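Side-chain contacts in NmrA family protein (Shigella flexneri 2a, PDB 3QVO), which is of unknown function but, as a Rossmann-fold member of the NmrA family, probably binds NAD(P) or NAD(P)H: residues H38-L43 with Q51-R56; D156-E159 with E164-I167. One frame throughout, in Å; residues are numbered along the deposited sequence.

Interaction 1 of 2, residues H38-L43 with Q51-R56; sequences HVINQL and QTLFAR
Q51 reaches from its strand to helix 34-43 and gives its side-chain amide to the backbone of I40. The bond from Q51 NE2 to I40 O measures 3.1 Å and is nearly straight, at 171° about the hydrogen. It meets a lone pair in the carbonyl plane, and the acceptor lies in the plane of the glutamine amide as well. CG of Q51 sits between its backbone N and carbonyl carbon (chi1 53°), and the extended chain beyond carries the amide across I40 at about a right angle. The other amide atom points into hydrocarbon: Q51 OE1 lies 3.4 Å from I40 CA and 3.5 Å from L43 CB. Beside this polar link, I40 and L53 approach tip to tip, with I40 CG1 3.7 Å from L53 CD2. Both segments belong to the beta-alpha-beta unit of strand 24-29, helix 34-43 and strand 49-55, and the helix segment runs roughly antiparallel to the strand, 157° between axes 10.4 Å apart. N68, outside the two segments, adds two hydrogen bonds, its OD1 accepting from Q51 NE2 and its ND2 donating to L43 O. With two acceptors on NE2, the rotation of the amide is well defined and the helix is tied to the strand. All four touching residues are buried, and OE1 probably carries a desolvation cost that no partner in the model repays.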
loop_
_atom_site.group_PDB
_atom_site.type_symbol
_atom_site.label_atom_id
_atom_site.label_comp_id
_atom_site.label_asym_id
_atom_site.label_seq_id
_atom_site.Cartn_x
_atom_site.Cartn_y
_atom_site.Cartn_z
ATOM N N HIS A 38 1.314 -10.024 5.155
ATOM C CA HIS A 38 2.622 -10.491 4.748
ATOM C C HIS A 38 3.648 -9.403 5.082
ATOM O O HIS A 38 4.734 -9.700 5.531
ATOM C CB HIS A 38 2.676 -10.789 3.244
ATOM C CG HIS A 38 1.779 -11.897 2.784
ATOM N ND1 HIS A 38 2.053 -13.224 3.013
ATOM C CD2 HIS A 38 0.663 -11.880 2.019
ATOM C CE1 HIS A 38 1.116 -13.974 2.458
ATOM N NE2 HIS A 38 0.262 -13.180 1.839
ATOM N N VAL A 39 3.312 -8.152 4.850
ATOM C CA VAL A 39 4.237 -7.070 5.134
ATOM C C VAL A 39 4.520 -7.034 6.624
ATOM O O VAL A 39 5.686 -6.981 7.051
ATOM C CB VAL A 39 3.671 -5.700 4.742
ATOM C CG1 VAL A 39 4.577 -4.619 5.193
ATOM C CG2 VAL A 39 3.451 -5.625 3.275
ATOM N N ILE A 40 3.452 -7.119 7.407
ATOM C CA ILE A 40 3.573 -7.072 8.864
ATOM C C ILE A 40 4.521 -8.168 9.341
ATOM O O ILE A 40 5.376 -7.938 10.187
ATOM C CB ILE A 40 2.195 -7.249 9.513
ATOM C CG1 ILE A 40 1.386 -5.993 9.312
ATOM C CG2 ILE A 40 2.283 -7.610 10.984
ATOM C CD1 ILE A 40 -0.114 -6.196 9.514
ATOM N N ASN A 41 4.354 -9.361 8.783
ATOM C CA ASN A 41 5.182 -10.516 9.068
ATOM C C ASN A 41 6.650 -10.373 8.689
ATOM O O ASN A 41 7.547 -10.846 9.396
ATOM C CB ASN A 41 4.663 -11.667 8.246
ATOM C CG ASN A 41 3.975 -12.716 9.059
ATOM O OD1 ASN A 41 2.739 -12.644 9.252
ATOM N ND2 ASN A 41 4.750 -13.768 9.480
ATOM N N GLN A 42 6.909 -9.803 7.528
ATOM C CA GLN A 42 8.278 -9.530 7.163
ATOM C C GLN A 42 8.862 -8.428 8.026
ATOM O O GLN A 42 10.064 -8.416 8.267
ATOM C CB GLN A 42 8.366 -9.101 5.734
ATOM C CG GLN A 42 7.834 -10.143 4.773
ATOM C CD GLN A 42 8.301 -9.846 3.380
ATOM O OE1 GLN A 42 9.523 -9.936 3.097
ATOM N NE2 GLN A 42 7.366 -9.482 2.498
ATOM N N LEU A 43 8.031 -7.500 8.494
ATOM C CA LEU A 43 8.529 -6.439 9.363
ATOM C C LEU A 43 8.762 -6.912 10.812
ATOM O O LEU A 43 9.434 -6.238 11.595
ATOM C CB LEU A 43 7.618 -5.210 9.299
ATOM C CG LEU A 43 7.548 -4.514 7.928
ATOM C CD1 LEU A 43 6.644 -3.355 8.021
ATOM C CD2 LEU A 43 8.931 -4.089 7.323
ATOM N N GLN A 51 6.304 -0.707 13.795
ATOM C CA GLN A 51 5.168 -0.658 12.852
ATOM C C GLN A 51 3.864 -0.396 13.577
ATOM O O GLN A 51 3.532 -1.069 14.531
ATOM C CB GLN A 51 5.077 -1.939 11.992
ATOM C CG GLN A 51 5.065 -3.268 12.737
ATOM C CD GLN A 51 5.028 -4.456 11.790
ATOM O OE1 GLN A 51 4.489 -4.347 10.695
ATOM N NE2 GLN A 51 5.552 -5.605 12.220
ATOM N N THR A 52 3.154 0.631 13.147
ATOM C CA THR A 52 1.895 0.981 13.738
ATOM C C THR A 52 0.820 0.461 12.820
ATOM O O THR A 52 0.807 0.782 11.646
ATOM C CB THR A 52 1.769 2.467 13.846
ATOM O OG1 THR A 52 2.827 2.970 14.662
ATOM C CG2 THR A 52 0.380 2.875 14.413
ATOM N N LEU A 53 -0.081 -0.345 13.361
ATOM C CA LEU A 53 -1.049 -1.087 12.562
ATOM C C LEU A 53 -2.422 -0.506 12.845
ATOM O O LEU A 53 -3.014 -0.733 13.904
ATOM C CB LEU A 53 -1.003 -2.553 12.920
ATOM C CG LEU A 53 0.386 -3.210 12.896
ATOM C CD1 LEU A 53 0.265 -4.698 13.235
ATOM C CD2 LEU A 53 1.147 -3.020 11.571
ATOM N N PHE A 54 -2.910 0.263 11.877
ATOM C CA PHE A 54 -4.123 1.034 11.983
ATOM C C PHE A 54 -5.207 0.287 11.230
ATOM O O PHE A 54 -5.083 0.082 10.035
ATOM C CB PHE A 54 -3.836 2.349 11.298
ATOM C CG PHE A 54 -4.873 3.404 11.466
ATOM C CD1 PHE A 54 -4.816 4.299 12.539
ATOM C CD2 PHE A 54 -5.845 3.592 10.481
ATOM C CE1 PHE A 54 -5.744 5.334 12.638
ATOM C CE2 PHE A 54 -6.780 4.594 10.574
ATOM C CZ PHE A 54 -6.745 5.482 11.656
ATOM N N ALA A 55 -6.264 -0.111 11.944
ATOM C CA ALA A 55 -7.359 -0.802 11.340
ATOM C C ALA A 55 -8.692 -0.536 12.030
ATOM O O ALA A 55 -8.759 -0.259 13.219
ATOM C CB ALA A 55 -7.082 -2.297 11.343
ATOM N N ARG A 56 -9.749 -0.694 11.247
ATOM C CA ARG A 56 -11.094 -0.455 11.652
ATOM C C ARG A 56 -11.495 -1.461 12.692
ATOM O O ARG A 56 -12.086 -1.117 13.712
ATOM C CB ARG A 56 -12.029 -0.589 10.432
ATOM C CG ARG A 56 -12.404 0.732 9.739
ATOM C CD ARG A 56 -13.225 0.507 8.447
ATOM N NE ARG A 56 -14.683 0.595 8.666
ATOM C CZ ARG A 56 -15.484 1.554 8.163
ATOM N NH1 ARG A 56 -14.991 2.556 7.396
ATOM N NH2 ARG A 56 -16.801 1.528 8.420
#

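Interaction 2 of 2, residues D156-E159 with E164-I167; sequences DAIE and EYTI
The Y165 ring meets the helix obliquely, approached in this way by I158 CG2 and E159 CA, while two waters lie in the ring plane at its edge, by the hydroxyl. I158 CG2 is 3.7 Å from Y165 CB. With CG between the backbone N and carbonyl carbon (chi1 69°), the phenol crosses E159 obliquely: Y165 OH is 3.6 Å from E159 CG, and the carboxylate plane is tilted 55° from the ring. No direct hydrogen bond crosses the contact; water does the bridging. Water 2 donates to E159 O and pairs with Y165 OH, both at 2.9 Å. Water 1 donates to E159 OE2 at 2.6 Å, but its approach to Y165 OH is too short to be trusted. The carboxylate has stronger partners elsewhere, since OE2 also forms a salt bridge with R186 NE and accepts from N218 ND2. Deeper in, the contact turns apolar: I167 CD1 lies 3.5 Å from I158 CG2 and 3.8 Å from E159 CG. I158 also packs on I109 of helix 101-114, so two neighbouring helices meet here. A short loop leads from helix 149-159 to strand 164-174, which pairs parallel with strand 119-123; a helix that links two adjacent parallel strands and packs on the sheet is consistent with a beta-alpha-beta crossover of a Rossmann-type fold.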
loop_
_atom_site.group_PDB
_atom_site.type_symbol
_atom_site.label_atom_id
_atom_site.label_comp_id
_atom_site.label_asym_id
_atom_site.label_seq_id
_atom_site.Cartn_x
_atom_site.Cartn_y
_atom_site.Cartn_z
ATOM N N ASP A 156 -4.347 10.539 -9.089
ATOM C CA ASP A 156 -4.052 11.896 -9.503
ATOM C C ASP A 156 -3.742 12.789 -8.295
ATOM O O ASP A 156 -2.877 13.661 -8.370
ATOM C CB ASP A 156 -5.242 12.521 -10.256
ATOM C CG ASP A 156 -5.539 11.873 -11.630
ATOM O OD1 ASP A 156 -4.784 11.003 -12.153
ATOM O OD2 ASP A 156 -6.588 12.244 -12.183
ATOM N N ALA A 157 -4.475 12.612 -7.198
ATOM C CA ALA A 157 -4.274 13.422 -6.027
ATOM C C ALA A 157 -2.873 13.119 -5.471
ATOM O O ALA A 157 -2.141 14.025 -5.098
ATOM C CB ALA A 157 -5.380 13.179 -4.974
ATOM N N ILE A 158 -2.502 11.840 -5.432
ATOM C CA ILE A 158 -1.191 11.440 -4.955
ATOM C C ILE A 158 -0.113 12.048 -5.838
ATOM O O ILE A 158 0.796 12.708 -5.322
ATOM C CB ILE A 158 -1.109 9.939 -4.835
ATOM C CG1 ILE A 158 -1.965 9.484 -3.649
ATOM C CG2 ILE A 158 0.328 9.451 -4.702
ATOM C CD1 ILE A 158 -2.275 8.022 -3.657
ATOM N N GLU A 159 -0.270 11.943 -7.166
ATOM C CA GLU A 159 0.735 12.503 -8.085
ATOM C C GLU A 159 0.898 14.000 -8.019
ATOM O O GLU A 159 1.948 14.502 -8.391
ATOM C CB GLU A 159 0.490 12.073 -9.538
ATOM C CG GLU A 159 0.659 10.578 -9.732
ATOM C CD GLU A 159 0.419 10.120 -11.172
ATOM O OE1 GLU A 159 -0.474 10.677 -11.865
ATOM O OE2 GLU A 159 1.111 9.173 -11.615
ATOM N N GLU A 164 6.704 12.264 -1.354
ATOM C CA GLU A 164 7.632 11.284 -1.898
ATOM C C GLU A 164 6.852 9.972 -2.023
ATOM O O GLU A 164 6.829 9.171 -1.089
ATOM C CB GLU A 164 8.874 11.158 -0.995
ATOM C CG GLU A 164 9.879 12.329 -1.142
ATOM C CD GLU A 164 11.033 12.318 -0.120
ATOM O OE1 GLU A 164 10.925 11.655 0.943
ATOM O OE2 GLU A 164 12.064 12.999 -0.383
ATOM N N TYR A 165 6.189 9.783 -3.156
ATOM C CA TYR A 165 5.228 8.700 -3.304
ATOM C C TYR A 165 5.737 7.568 -4.157
ATOM O O TYR A 165 6.605 7.732 -4.966
ATOM C CB TYR A 165 3.893 9.221 -3.887
ATOM C CG TYR A 165 3.978 9.673 -5.330
ATOM C CD1 TYR A 165 3.867 8.765 -6.358
ATOM C CD2 TYR A 165 4.169 11.004 -5.654
ATOM C CE1 TYR A 165 3.975 9.156 -7.660
ATOM C CE2 TYR A 165 4.270 11.424 -6.952
ATOM C CZ TYR A 165 4.173 10.481 -7.968
ATOM O OH TYR A 165 4.243 10.830 -9.294
ATOM N N THR A 166 5.195 6.393 -3.922
ATOM C CA THR A 166 5.254 5.315 -4.870
ATOM C C THR A 166 3.834 4.749 -4.927
ATOM O O THR A 166 3.277 4.366 -3.898
ATOM C CB THR A 166 6.192 4.230 -4.421
ATOM O OG1 THR A 166 7.497 4.776 -4.104
ATOM C CG2 THR A 166 6.272 3.127 -5.490
ATOM N N ILE A 167 3.237 4.734 -6.115
ATOM C CA ILE A 167 1.918 4.135 -6.315
ATOM C C ILE A 167 2.196 2.772 -6.900
ATOM O O ILE A 167 3.012 2.635 -7.805
ATOM C CB ILE A 167 1.014 4.978 -7.293
ATOM C CG1 ILE A 167 0.622 6.294 -6.628
ATOM C CG2 ILE A 167 -0.222 4.220 -7.679
ATOM C CD1 ILE A 167 0.258 7.451 -7.580
HETATM O O HOH W 1 3.602 9.187 -10.972
HETATM O O HOH W 2 4.184 13.633 -10.016
#

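How the interactions relate
Interactions 1 and 2 come in sequence along the chain and sit on opposite sides of its centre, each centre about 11 Å from it. Their own centres are about 21 Å apart and their nearest atoms about 12 Å, so they do not touch. What joins them is the sheet: strand 49-55 is linked through strands 24-29, 91-95 and 119-123, each parallel to the next, to strand 164-174. Each contact thus packs a helix against a different strand of one NAD(P)H-binding family region. The pocket holding 5-mercapto-2-nitro-benzoic acid is formed by K83, Q87 and C115, none of which belongs to either contact.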